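Local coordinates for protein oxalate biosynthetic component 1 (Burkholderia thailandensis, PDB 5IKY) that produces oxalate in a quorum sensing-dependent way, as a bifunctional enzyme that pairs a serine hydrolase activity with an additional lyase activity, at residues C695-D700 with N996-L1001; S988-T993 with I1049-T1054; A1030-D1035 with L1075-L1080. One frame throughout, in Å; residues are numbered along the deposited sequence.

The three contacts illustrate how chemistry follows position in a fold. Contact 2 is sheet interior: two neighbouring parallel strands of the alpha/beta hydrolase domain, joined by a backbone ladder. Contact 1 is also buried but joins different elements, a segment of the cap region and the short helix after strand 988-992, and it relies on aromatic and aliphatic touch with little direct polar bonding. Contact 3 is mixed, its tyrosines buried and its charged residues exposed, and joins loop to helix end through one backbone bond. The contacts interlock: Ser1000 CB lies 3.8 Å from Thr993 CG2, and Tyr1034 OH 3.6 Å from Val992 CG1, whereas contacts 1 and 3 do not touch.

Contact 1 (C695-D700 with N996-L1001); sequences CRYNSD and NDVRSL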
ATOM      1  N   CYS A 695      -7.512  -2.013  10.689  1.00 56.59           N
ATOM      2  CA  CYS A 695      -6.930  -3.015   9.798  1.00 50.09           C
ATOM      3  C   CYS A 695      -7.889  -3.441   8.684  1.00 54.02           C
ATOM      4  O   CYS A 695      -8.137  -4.627   8.476  1.00 71.27           O
ATOM      5  CB  CYS A 695      -6.479  -4.229  10.606  1.00 55.13           C
ATOM      6  SG  CYS A 695      -5.323  -3.807  11.928  1.00 64.77           S
ATOM      7  N   ARG A 696      -8.417  -2.449   7.976  1.00 56.54           N
ATOM      8  CA  ARG A 696      -9.296  -2.662   6.833  1.00 47.53           C
ATOM      9  C   ARG A 696      -8.513  -3.078   5.588  1.00 61.16           C
ATOM     10  O   ARG A 696      -7.313  -2.824   5.484  1.00 67.86           O
ATOM     11  CB  ARG A 696     -10.075  -1.381   6.527  1.00 57.48           C
ATOM     12  CG  ARG A 696     -11.506  -1.337   7.003  1.00 74.23           C
ATOM     13  CD  ARG A 696     -12.121   0.004   6.623  1.00 89.13           C
ATOM     14  NE  ARG A 696     -11.846   0.348   5.229  1.00 99.33           N
ATOM     15  CZ  ARG A 696     -11.399   1.532   4.818  1.00 85.41           C
ATOM     16  NH1 ARG A 696     -11.177   2.503   5.693  1.00 82.88           N
ATOM     17  NH2 ARG A 696     -11.176   1.748   3.528  1.00 72.56           N
ATOM     18  N   TYR A 697      -9.201  -3.710   4.642  1.00 55.96           N
ATOM     19  CA  TYR A 697      -8.664  -3.874   3.298  1.00 54.91           C
ATOM     20  C   TYR A 697      -9.030  -2.649   2.475  1.00 55.78           C
ATOM     21  O   TYR A 697     -10.031  -1.988   2.751  1.00 53.30           O
ATOM     22  CB  TYR A 697      -9.218  -5.127   2.612  1.00 42.98           C
ATOM     23  CG  TYR A 697      -8.610  -6.432   3.061  1.00 53.53           C
ATOM     24  CD1 TYR A 697      -7.283  -6.737   2.784  1.00 59.93           C
ATOM     25  CD2 TYR A 697      -9.373  -7.377   3.735  1.00 51.35           C
ATOM     26  CE1 TYR A 697      -6.728  -7.939   3.188  1.00 56.76           C
ATOM     27  CE2 TYR A 697      -8.829  -8.578   4.141  1.00 56.51           C
ATOM     28  CZ  TYR A 697      -7.508  -8.855   3.866  1.00 55.94           C
ATOM     29  OH  TYR A 697      -6.970 -10.055   4.273  1.00 71.86           O
ATOM     30  N   ASN A 698      -8.229  -2.347   1.461  1.00 47.84           N
ATOM     31  CA  ASN A 698      -8.648  -1.381   0.459  1.00 57.86           C
ATOM     32  C   ASN A 698      -9.601  -2.081  -0.511  1.00 57.66           C
ATOM     33  O   ASN A 698      -9.854  -3.278  -0.373  1.00 67.00           O
ATOM     34  CB  ASN A 698      -7.447  -0.770  -0.266  1.00 48.82           C
ATOM     35  CG  ASN A 698      -6.588  -1.808  -0.956  1.00 61.55           C
ATOM     36  OD1 ASN A 698      -6.701  -3.005  -0.694  1.00 67.20           O
ATOM     37  ND2 ASN A 698      -5.707  -1.347  -1.836  1.00 48.30           N
ATOM     38  N   SER A 699     -10.124  -1.342  -1.483  1.00 52.35           N
ATOM     39  CA  SER A 699     -11.237  -1.818  -2.302  1.00 53.35           C
ATOM     40  C   SER A 699     -10.993  -3.141  -3.037  1.00 60.28           C
ATOM     41  O   SER A 699     -11.921  -3.933  -3.202  1.00 73.14           O
ATOM     42  CB  SER A 699     -11.626  -0.738  -3.314  1.00 54.14           C
ATOM     43  OG  SER A 699     -10.509  -0.330  -4.083  1.00 65.93           O
ATOM     44  N   ASP A 700      -9.760  -3.393  -3.468  1.00 53.18           N
ATOM     45  CA  ASP A 700      -9.479  -4.605  -4.238  1.00 54.68           C
ATOM     46  C   ASP A 700      -8.474  -5.535  -3.556  1.00 59.97           C
ATOM     47  O   ASP A 700      -7.831  -6.359  -4.213  1.00 67.14           O
ATOM     48  CB  ASP A 700      -8.983  -4.235  -5.639  1.00 48.14           C
ATOM     49  CG  ASP A 700      -7.589  -3.652  -5.630  1.00 61.08           C
ATOM     50  OD1 ASP A 700      -7.157  -3.143  -4.574  1.00 67.07           O
ATOM     51  OD2 ASP A 700      -6.917  -3.698  -6.682  1.00 75.19           O
ATOM     52  N   ASN A 996      -1.103  -9.503   5.792  1.00 62.34           N
ATOM     53  CA  ASN A 996      -2.462  -9.407   5.275  1.00 55.54           C
ATOM     54  C   ASN A 996      -3.455 -10.187   6.127  1.00 68.01           C
ATOM     55  O   ASN A 996      -4.637 -10.277   5.792  1.00 67.55           O
ATOM     56  CB  ASN A 996      -2.522  -9.895   3.829  1.00 68.28           C
ATOM     57  CG  ASN A 996      -1.895 -11.258   3.653  1.00 75.94           C
ATOM     58  OD1 ASN A 996      -0.866 -11.560   4.256  1.00 72.74           O
ATOM     59  ND2 ASN A 996      -2.515 -12.094   2.829  1.00 83.76           N
ATOM     60  N   ASP A 997      -2.973 -10.760   7.225  1.00 64.67           N
ATOM     61  CA  ASP A 997      -3.861 -11.400   8.185  1.00 68.04           C
ATOM     62  C   ASP A 997      -4.508 -10.312   9.033  1.00 66.97           C
ATOM     63  O   ASP A 997      -4.071 -10.040  10.152  1.00 64.30           O
ATOM     64  CB  ASP A 997      -3.103 -12.400   9.059  1.00 71.53           C
ATOM     65  CG  ASP A 997      -4.028 -13.312   9.840  1.00 65.44           C
ATOM     66  OD1 ASP A 997      -5.228 -12.986   9.969  1.00 70.94           O
ATOM     67  OD2 ASP A 997      -3.552 -14.353  10.340  1.00 70.74           O
ATOM     68  N   VAL A 998      -5.552  -9.697   8.487  1.00 55.54           N
ATOM     69  CA  VAL A 998      -6.163  -8.532   9.107  1.00 59.74           C
ATOM     70  C   VAL A 998      -6.833  -8.865  10.442  1.00 66.07           C
ATOM     71  O   VAL A 998      -6.910  -8.016  11.327  1.00 66.36           O
ATOM     72  CB  VAL A 998      -7.192  -7.874   8.161  1.00 53.97           C
ATOM     73  CG1 VAL A 998      -6.495  -7.332   6.927  1.00 55.48           C
ATOM     74  CG2 VAL A 998      -8.282  -8.863   7.773  1.00 53.22           C
ATOM     75  N   ARG A 999      -7.299 -10.100  10.594  1.00 69.20           N
ATOM     76  CA  ARG A 999      -7.943 -10.495  11.842  1.00 77.30           C
ATOM     77  C   ARG A 999      -6.904 -10.674  12.943  1.00 70.04           C
ATOM     78  O   ARG A 999      -7.156 -10.329  14.100  1.00 68.08           O
ATOM     79  CB  ARG A 999      -8.757 -11.776  11.668  1.00 73.95           C
ATOM     80  CG  ARG A 999      -9.820 -11.947  12.745  1.00 89.50           C
ATOM     81  CD  ARG A 999     -10.522 -13.293  12.672  1.00100.72           C
ATOM     82  NE  ARG A 999     -11.496 -13.435  13.753  1.00109.42           N
ATOM     83  CZ  ARG A 999     -11.924 -14.596  14.234  1.00111.24           C
ATOM     84  NH1 ARG A 999     -11.464 -15.735  13.735  1.00110.40           N
ATOM     85  NH2 ARG A 999     -12.812 -14.618  15.218  1.00119.49           N
ATOM     86  N   SER A1000      -5.737 -11.203  12.579  1.00 53.29           N
ATOM     87  CA  SER A1000      -4.627 -11.298  13.518  1.00 58.90           C
ATOM     88  C   SER A1000      -4.041  -9.921  13.806  1.00 62.58           C
ATOM     89  O   SER A1000      -3.645  -9.634  14.934  1.00 58.77           O
ATOM     90  CB  SER A1000      -3.538 -12.225  12.984  1.00 66.68           C
ATOM     91  OG  SER A1000      -3.984 -13.570  12.941  1.00 76.45           O
ATOM     92  N   LEU A1001      -3.984  -9.076  12.780  1.00 67.12           N
ATOM     93  CA  LEU A1001      -3.488  -7.715  12.945  1.00 69.68           C
ATOM     94  C   LEU A1001      -4.373  -6.917  13.893  1.00 64.33           C
ATOM     95  O   LEU A1001      -3.879  -6.256  14.803  1.00 60.69           O
ATOM     96  CB  LEU A1001      -3.396  -7.002  11.598  1.00 66.91           C
ATOM     97  CG  LEU A1001      -2.003  -6.928  10.973  1.00 74.67           C
ATOM     98  CD1 LEU A1001      -2.030  -6.036   9.752  1.00 86.54           C
ATOM     99  CD2 LEU A1001      -0.990  -6.420  11.979  1.00 57.67           C
TER
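The ring of Tyr697 receives Val998 over one face and ends beside the backbone of Asn996. Val998 CG1 sits 3.8 Å from the ring centroid, 21° off the normal and displaced toward the rim: a CH-pi contact that comes closest at the phenol end, where CG1 is 3.6 Å from Tyr697 CZ. CG2 of the same valine reaches Tyr697 CE2 at 3.7 Å, so both methyls meet the ring. Approaching obliquely, Asn996 O lies 2.8 Å from Tyr697 OH, but this hydrogen bond is weak and unsettled, because another acceptor competes for the one proton. Beyond the ring, Cys695 O is directed at Val998 CB (3.4 Å), and Cys695 SG rests on Leu1001 CB at 3.7 Å; with SG anti to the carbonyl carbon (chi1 -56°), the sulfur is set against Leu1001, three residues on from Val998.

That helix is capped by Asp997. Its OD1 accepts from Ser1000 N at 3.2 Å and its OD2 from Ser1000 OG at 2.8 Å, both donors standing above the carboxylate plane. His1069 ND1 and Tyr1074 OH also bond to this carboxylate. An acid after strand 988-992 paired with a histidine after strand 1049-1054 is consistent with the acid and histidine of an alpha/beta hydrolase triad.

Strand 696-697 pairs antiparallel with 704-705, whose Val704 also touches Val998, while Arg710 bonds to Leu1001 O. The cap region thus lies against the N-terminal turn of helix 998-1002, which follows strand 988-992 in the chain.

Contact 2 (S988-T993 with I1049-T1054); sequences SVVDVT and IVARLT
Val989 holds the neighbouring strand through both its backbone N and O, donating to Ile1049 O and accepting from Ala1051 N at 2.8 Å. The tight lacing continues as Asp991 N meets Ala1051 O at 2.7 Å, and Leu1053 N closes the ladder on Asp991 O at 3.1 Å. At the start, the hydroxyl of Ser988 extends the series by accepting from Ile1049 N. Paired side chains alternate between the two faces: Val990 CG2 lies 4.0 Å from Ala1051 CB on one, and on the other Asp991 and Arg1052 run side by side, pointing the same way.

The strand axes are only 7° apart, as in the parallel core of an alpha/beta hydrolase sheet, where strand 969-976 flanks 988-992 and the edge strand 1038-1043 runs antiparallel to 1049-1054.

Packing is less direct on the Asp991 face. The salt bridge to Arg1052 NH1 is long and weak, and the position of OD2 is doubtful; Asp991 OD1 is bonded by Ser976 OG and Thr993 OG1, and the threonine hydroxyl is itself bonded to Ser976 N. Arg1052 bends at chi2 (98°), which turns CD back toward Asp991, and Val1050 CG1 lies over the guanidinium centre, 4.1 Å above it. At the far end the ladder gives way to water: one molecule donates to Asp991 O and to Leu1053 O and accepts from Thr993 N, each at 2.8 Å, just before the chain reaches the partly exposed Thr1054.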
ATOM      1  N   SER A 988       8.038 -20.429  25.544  1.00 91.00           N
ATOM      2  CA  SER A 988       8.693 -19.760  24.426  1.00 87.07           C
ATOM      3  C   SER A 988       7.955 -20.062  23.127  1.00 90.76           C
ATOM      4  O   SER A 988       7.484 -21.179  22.915  1.00 98.18           O
ATOM      5  CB  SER A 988      10.158 -20.184  24.322  1.00 81.10           C
ATOM      6  OG  SER A 988      10.897 -19.720  25.437  1.00 90.53           O
ATOM      7  N   VAL A 989       7.859 -19.060  22.259  1.00 81.50           N
ATOM      8  CA  VAL A 989       7.022 -19.164  21.068  1.00 89.63           C
ATOM      9  C   VAL A 989       7.775 -18.878  19.773  1.00 85.19           C
ATOM     10  O   VAL A 989       8.606 -17.974  19.713  1.00 95.04           O
ATOM     11  CB  VAL A 989       5.818 -18.191  21.145  1.00 89.83           C
ATOM     12  CG1 VAL A 989       4.785 -18.529  20.078  1.00 90.38           C
ATOM     13  CG2 VAL A 989       5.182 -18.223  22.530  1.00 83.60           C
ATOM     14  N   VAL A 990       7.482 -19.662  18.741  1.00 85.34           N
ATOM     15  CA  VAL A 990       7.850 -19.301  17.379  1.00 80.06           C
ATOM     16  C   VAL A 990       6.608 -18.724  16.711  1.00 85.17           C
ATOM     17  O   VAL A 990       5.615 -19.427  16.520  1.00 88.17           O
ATOM     18  CB  VAL A 990       8.380 -20.501  16.574  1.00 75.67           C
ATOM     19  CG1 VAL A 990       8.516 -20.132  15.103  1.00 71.57           C
ATOM     20  CG2 VAL A 990       9.711 -20.973  17.138  1.00 72.10           C
ATOM     21  N   ASP A 991       6.660 -17.443  16.370  1.00 76.17           N
ATOM     22  CA  ASP A 991       5.472 -16.731  15.913  1.00 67.14           C
ATOM     23  C   ASP A 991       5.503 -16.430  14.417  1.00 70.11           C
ATOM     24  O   ASP A 991       6.374 -15.707  13.932  1.00 74.28           O
ATOM     25  CB  ASP A 991       5.309 -15.433  16.712  1.00 68.05           C
ATOM     26  CG  ASP A 991       4.085 -14.636  16.296  1.00 71.15           C
ATOM     27  OD1 ASP A 991       3.117 -15.232  15.778  1.00 78.20           O
ATOM     28  OD2 ASP A 991       4.092 -13.406  16.497  1.00 76.97           O
ATOM     29  N   VAL A 992       4.535 -16.985  13.694  1.00 69.67           N
ATOM     30  CA  VAL A 992       4.415 -16.757  12.259  1.00 71.59           C
ATOM     31  C   VAL A 992       3.086 -16.080  11.928  1.00 74.08           C
ATOM     32  O   VAL A 992       2.052 -16.740  11.831  1.00 71.54           O
ATOM     33  CB  VAL A 992       4.522 -18.074  11.466  1.00 74.40           C
ATOM     34  CG1 VAL A 992       4.533 -17.792   9.970  1.00 67.28           C
ATOM     35  CG2 VAL A 992       5.764 -18.851  11.882  1.00 61.24           C
ATOM     36  N   THR A 993       3.116 -14.763  11.759  1.00 72.62           N
ATOM     37  CA  THR A 993       1.902 -14.012  11.451  1.00 80.41           C
ATOM     38  C   THR A 993       2.078 -13.181  10.182  1.00 79.60           C
ATOM     39  O   THR A 993       3.102 -12.521   9.995  1.00 67.16           O
ATOM     40  CB  THR A 993       1.497 -13.096  12.623  1.00 80.49           C
ATOM     41  OG1 THR A 993       1.299 -13.887  13.802  1.00 68.53           O
ATOM     42  CG2 THR A 993       0.213 -12.346  12.304  1.00 74.26           C
ATOM     43  N   ILE A1049      11.286 -16.650  25.329  1.00 94.34           N
ATOM     44  CA  ILE A1049      11.892 -16.428  24.022  1.00 88.44           C
ATOM     45  C   ILE A1049      10.830 -16.400  22.927  1.00 80.99           C
ATOM     46  O   ILE A1049       9.972 -17.278  22.863  1.00 92.84           O
ATOM     47  CB  ILE A1049      12.935 -17.515  23.690  1.00 91.57           C
ATOM     48  CG1 ILE A1049      14.005 -17.581  24.782  1.00104.24           C
ATOM     49  CG2 ILE A1049      13.574 -17.254  22.336  1.00 81.82           C
ATOM     50  CD1 ILE A1049      15.053 -18.645  24.542  1.00118.34           C
ATOM     51  N   VAL A1050      10.886 -15.387  22.068  1.00 78.76           N
ATOM     52  CA  VAL A1050       9.923 -15.264  20.982  1.00 74.44           C
ATOM     53  C   VAL A1050      10.606 -15.086  19.628  1.00 85.87           C
ATOM     54  O   VAL A1050      11.365 -14.138  19.422  1.00 95.59           O
ATOM     55  CB  VAL A1050       8.961 -14.084  21.214  1.00 79.98           C
ATOM     56  CG1 VAL A1050       8.027 -13.918  20.023  1.00 70.29           C
ATOM     57  CG2 VAL A1050       8.167 -14.291  22.497  1.00 72.65           C
ATOM     58  N   ALA A1051      10.330 -16.008  18.711  1.00 83.26           N
ATOM     59  CA  ALA A1051      10.843 -15.925  17.349  1.00 70.51           C
ATOM     60  C   ALA A1051       9.809 -15.285  16.433  1.00 76.65           C
ATOM     61  O   ALA A1051       8.903 -15.958  15.942  1.00 99.63           O
ATOM     62  CB  ALA A1051      11.218 -17.303  16.837  1.00 79.85           C
ATOM     63  N   ARG A1052       9.951 -13.986  16.203  1.00 79.82           N
ATOM     64  CA  ARG A1052       8.991 -13.241  15.399  1.00 86.25           C
ATOM     65  C   ARG A1052       9.406 -13.186  13.931  1.00 88.86           C
ATOM     66  O   ARG A1052      10.433 -12.598  13.593  1.00108.07           O
ATOM     67  CB  ARG A1052       8.833 -11.820  15.948  1.00 97.10           C
ATOM     68  CG  ARG A1052       7.594 -11.090  15.460  1.00100.76           C
ATOM     69  CD  ARG A1052       6.474 -11.170  16.482  1.00 98.02           C
ATOM     70  NE  ARG A1052       6.859 -10.568  17.755  1.00 94.15           N
ATOM     71  CZ  ARG A1052       6.053 -10.459  18.807  1.00 91.89           C
ATOM     72  NH1 ARG A1052       4.809 -10.914  18.743  1.00 72.16           N
ATOM     73  NH2 ARG A1052       6.491  -9.895  19.925  1.00 98.90           N
ATOM     74  N   LEU A1053       8.608 -13.797  13.060  1.00 76.76           N
ATOM     75  CA  LEU A1053       8.861 -13.721  11.624  1.00 74.07           C
ATOM     76  C   LEU A1053       8.273 -12.437  11.049  1.00 80.42           C
ATOM     77  O   LEU A1053       7.113 -12.104  11.306  1.00 77.38           O
ATOM     78  CB  LEU A1053       8.278 -14.933  10.891  1.00 68.71           C
ATOM     79  CG  LEU A1053       8.734 -16.346  11.261  1.00 70.94           C
ATOM     80  CD1 LEU A1053       8.548 -17.277  10.071  1.00 80.85           C
ATOM     81  CD2 LEU A1053      10.175 -16.371  11.745  1.00 75.03           C
ATOM     82  N   THR A1054       9.073 -11.719  10.267  1.00 74.77           N
ATOM     83  CA  THR A1054       8.620 -10.481   9.645  1.00 86.59           C
ATOM     84  C   THR A1054       8.601 -10.602   8.125  1.00 87.15           C
ATOM     85  O   THR A1054       9.377 -11.360   7.545  1.00 78.41           O
ATOM     86  CB  THR A1054       9.506  -9.284  10.046  1.00 78.91           C
ATOM     87  OG1 THR A1054      10.843  -9.493   9.572  1.00 92.69           O
ATOM     88  CG2 THR A1054       9.527  -9.116  11.557  1.00 69.64           C
TER
HETATM   89  O   HOH W   1       5.182 -13.337  12.982  1.00 75.20           O

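Contact 3 (A1030-D1035 with L1075-L1080); sequences ADYRYD and LAASPL
Backbone meets backbone where Arg1033 and Ala1077 bring their CA atoms to 4.4 Å, the touching parts running 42° apart and joined by a single hydrogen bond, from Tyr1034 N to Ala1077 O at 3.2 Å. Tyr1034 is the centre of an inverse gamma turn, and its CG stands between the backbone N and the carbonyl carbon (chi1 48°). Its ring lies against Ala1077, Ser1078 and Pro1079. Pro1079 CD packs over one face of this ring, 3.6 Å from the centroid, in a CH-pi contact offset toward the rim. Ala1077 O comes to the ring obliquely, 3.1 Å from CD1, and Ala1077 CB lies 3.9 Å from the same carbon. The phenol end of Tyr1034 is tied to Tyr1074 O of helix 1071-1076.

Tyr1032 adds its CD2 against Ala1077 CB at 4.1 Å; its ring stacks with that of Phe1057, whose carbonyl bonds its hydroxyl. On the exposed side, extended Arg1033 passes Ser1078 O, which lies at the guanidinium edge without a hydrogen bond and is instead bonded to Arg1083. Asp1035 OD1 reaches Pro1079 CB at 3.1 Å, near the N-terminus of helix 1080-1090, where a negative charge would be expected to be favoured. This implies a joint centred on one carbonyl, Ala1077 O, which takes the Tyr1034 N-H and an Arg1033 CA-H, other contacts being mainly C-H to oxygen or ring.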
ATOM      1  N   ALA A1030      -0.160 -20.496  -6.218  1.00127.06           N
ATOM      2  CA  ALA A1030      -0.037 -21.713  -5.418  1.00109.61           C
ATOM      3  C   ALA A1030       1.421 -22.092  -5.166  1.00113.94           C
ATOM      4  O   ALA A1030       1.722 -22.857  -4.248  1.00112.60           O
ATOM      5  CB  ALA A1030      -0.770 -22.864  -6.097  1.00 98.20           C
ATOM      6  N   ASP A1031       2.321 -21.556  -5.984  1.00115.80           N
ATOM      7  CA  ASP A1031       3.744 -21.847  -5.854  1.00120.29           C
ATOM      8  C   ASP A1031       4.391 -21.010  -4.756  1.00114.43           C
ATOM      9  O   ASP A1031       5.461 -21.353  -4.251  1.00121.78           O
ATOM     10  CB  ASP A1031       4.464 -21.597  -7.182  1.00121.15           C
ATOM     11  CG  ASP A1031       3.954 -22.485  -8.299  1.00116.29           C
ATOM     12  OD1 ASP A1031       3.576 -23.641  -8.019  1.00121.73           O
ATOM     13  OD2 ASP A1031       3.932 -22.024  -9.460  1.00116.08           O
ATOM     14  N   TYR A1032       3.729 -19.917  -4.391  1.00107.70           N
ATOM     15  CA  TYR A1032       4.292 -18.934  -3.468  1.00101.06           C
ATOM     16  C   TYR A1032       4.657 -19.498  -2.096  1.00 93.53           C
ATOM     17  O   TYR A1032       3.869 -20.203  -1.465  1.00 94.52           O
ATOM     18  CB  TYR A1032       3.319 -17.767  -3.285  1.00 96.02           C
ATOM     19  CG  TYR A1032       3.669 -16.875  -2.115  1.00 92.99           C
ATOM     20  CD1 TYR A1032       4.725 -15.976  -2.196  1.00 87.47           C
ATOM     21  CD2 TYR A1032       2.949 -16.938  -0.927  1.00 82.69           C
ATOM     22  CE1 TYR A1032       5.053 -15.162  -1.127  1.00 86.13           C
ATOM     23  CE2 TYR A1032       3.272 -16.131   0.146  1.00 77.94           C
ATOM     24  CZ  TYR A1032       4.324 -15.243   0.040  1.00 79.36           C
ATOM     25  OH  TYR A1032       4.648 -14.435   1.106  1.00 76.44           O
ATOM     26  N   ARG A1033       5.865 -19.168  -1.651  1.00 93.09           N
ATOM     27  CA  ARG A1033       6.309 -19.439  -0.289  1.00 98.82           C
ATOM     28  C   ARG A1033       6.961 -18.183   0.281  1.00105.46           C
ATOM     29  O   ARG A1033       7.644 -17.457  -0.440  1.00120.12           O
ATOM     30  CB  ARG A1033       7.296 -20.608  -0.246  1.00 84.07           C
ATOM     31  CG  ARG A1033       6.715 -21.966  -0.600  1.00 89.01           C
ATOM     32  CD  ARG A1033       7.803 -23.028  -0.525  1.00119.47           C
ATOM     33  NE  ARG A1033       7.309 -24.370  -0.819  1.00140.30           N
ATOM     34  CZ  ARG A1033       7.176 -24.866  -2.044  1.00143.31           C
ATOM     35  NH1 ARG A1033       7.496 -24.128  -3.100  1.00158.57           N
ATOM     36  NH2 ARG A1033       6.721 -26.100  -2.216  1.00112.33           N
ATOM     37  N   TYR A1034       6.758 -17.921   1.569  1.00 89.63           N
ATOM     38  CA  TYR A1034       7.368 -16.747   2.188  1.00 88.58           C
ATOM     39  C   TYR A1034       8.762 -17.067   2.738  1.00 92.70           C
ATOM     40  O   TYR A1034       9.004 -16.982   3.941  1.00 82.46           O
ATOM     41  CB  TYR A1034       6.461 -16.166   3.290  1.00 81.56           C
ATOM     42  CG  TYR A1034       5.906 -17.159   4.297  1.00 80.89           C
ATOM     43  CD1 TYR A1034       4.746 -17.879   4.031  1.00 87.62           C
ATOM     44  CD2 TYR A1034       6.522 -17.349   5.530  1.00 78.56           C
ATOM     45  CE1 TYR A1034       4.233 -18.777   4.952  1.00 80.54           C
ATOM     46  CE2 TYR A1034       6.015 -18.241   6.455  1.00 73.41           C
ATOM     47  CZ  TYR A1034       4.872 -18.955   6.161  1.00 83.31           C
ATOM     48  OH  TYR A1034       4.367 -19.847   7.079  1.00 78.80           O
ATOM     49  N   ASP A1035       9.676 -17.430   1.841  1.00 87.06           N
ATOM     50  CA  ASP A1035      11.068 -17.681   2.212  1.00 91.74           C
ATOM     51  C   ASP A1035      11.757 -16.394   2.648  1.00 95.03           C
ATOM     52  O   ASP A1035      12.652 -16.413   3.494  1.00 88.88           O
ATOM     53  CB  ASP A1035      11.843 -18.304   1.052  1.00108.78           C
ATOM     54  CG  ASP A1035      11.009 -19.267   0.234  1.00125.80           C
ATOM     55  OD1 ASP A1035      10.338 -20.129   0.830  1.00137.44           O
ATOM     56  OD2 ASP A1035      11.046 -19.181  -1.012  1.00127.92           O
ATOM     57  N   LEU A1075       0.246 -22.931   6.419  1.00 69.80           N
ATOM     58  CA  LEU A1075       1.052 -24.141   6.346  1.00 74.82           C
ATOM     59  C   LEU A1075       1.485 -24.444   4.914  1.00 73.32           C
ATOM     60  O   LEU A1075       2.592 -24.929   4.682  1.00 78.16           O
ATOM     61  CB  LEU A1075       0.280 -25.329   6.923  1.00 77.28           C
ATOM     62  CG  LEU A1075      -0.085 -25.226   8.404  1.00 86.12           C
ATOM     63  CD1 LEU A1075      -0.935 -26.413   8.831  1.00 92.79           C
ATOM     64  CD2 LEU A1075       1.170 -25.124   9.260  1.00 82.03           C
ATOM     65  N   ALA A1076       0.610 -24.153   3.956  1.00 78.84           N
ATOM     66  CA  ALA A1076       0.894 -24.428   2.551  1.00 76.41           C
ATOM     67  C   ALA A1076       2.047 -23.577   2.037  1.00 88.73           C
ATOM     68  O   ALA A1076       2.972 -24.086   1.405  1.00104.88           O
ATOM     69  CB  ALA A1076      -0.349 -24.199   1.700  1.00 62.78           C
ATOM     70  N   ALA A1077       1.990 -22.279   2.318  1.00 83.36           N
ATOM     71  CA  ALA A1077       3.004 -21.345   1.841  1.00 80.20           C
ATOM     72  C   ALA A1077       4.245 -21.345   2.731  1.00 82.68           C
ATOM     73  O   ALA A1077       5.150 -20.532   2.547  1.00 78.26           O
ATOM     74  CB  ALA A1077       2.422 -19.938   1.747  1.00 71.05           C
ATOM     75  N   SER A1078       4.283 -22.262   3.695  1.00 84.31           N
ATOM     76  CA  SER A1078       5.422 -22.373   4.600  1.00 87.03           C
ATOM     77  C   SER A1078       6.706 -22.695   3.840  1.00 98.44           C
ATOM     78  O   SER A1078       6.744 -23.627   3.034  1.00104.96           O
ATOM     79  CB  SER A1078       5.160 -23.440   5.666  1.00 95.50           C
ATOM     80  OG  SER A1078       6.256 -23.549   6.557  1.00112.41           O
ATOM     81  N   PRO A1079       7.764 -21.913   4.098  1.00 99.38           N
ATOM     82  CA  PRO A1079       9.074 -22.054   3.454  1.00 99.34           C
ATOM     83  C   PRO A1079       9.838 -23.280   3.946  1.00104.96           C
ATOM     84  O   PRO A1079       9.572 -23.772   5.042  1.00 95.21           O
ATOM     85  CB  PRO A1079       9.795 -20.765   3.852  1.00 91.85           C
ATOM     86  CG  PRO A1079       9.189 -20.391   5.149  1.00 91.66           C
ATOM     87  CD  PRO A1079       7.746 -20.796   5.059  1.00 94.26           C
ATOM     88  N   LEU A1080      10.783 -23.752   3.138  1.00114.44           N
ATOM     89  CA  LEU A1080      11.533 -24.967   3.442  1.00107.15           C
ATOM     90  C   LEU A1080      12.359 -24.829   4.720  1.00108.14           C
ATOM     91  O   LEU A1080      12.456 -25.773   5.506  1.00108.26           O
ATOM     92  CB  LEU A1080      12.443 -25.333   2.263  1.00103.58           C
ATOM     93  CG  LEU A1080      13.069 -26.732   2.225  1.00104.48           C
ATOM     94  CD1 LEU A1080      13.244 -27.190   0.785  1.00108.86           C
ATOM     95  CD2 LEU A1080      14.408 -26.773   2.955  1.00 93.61           C
TER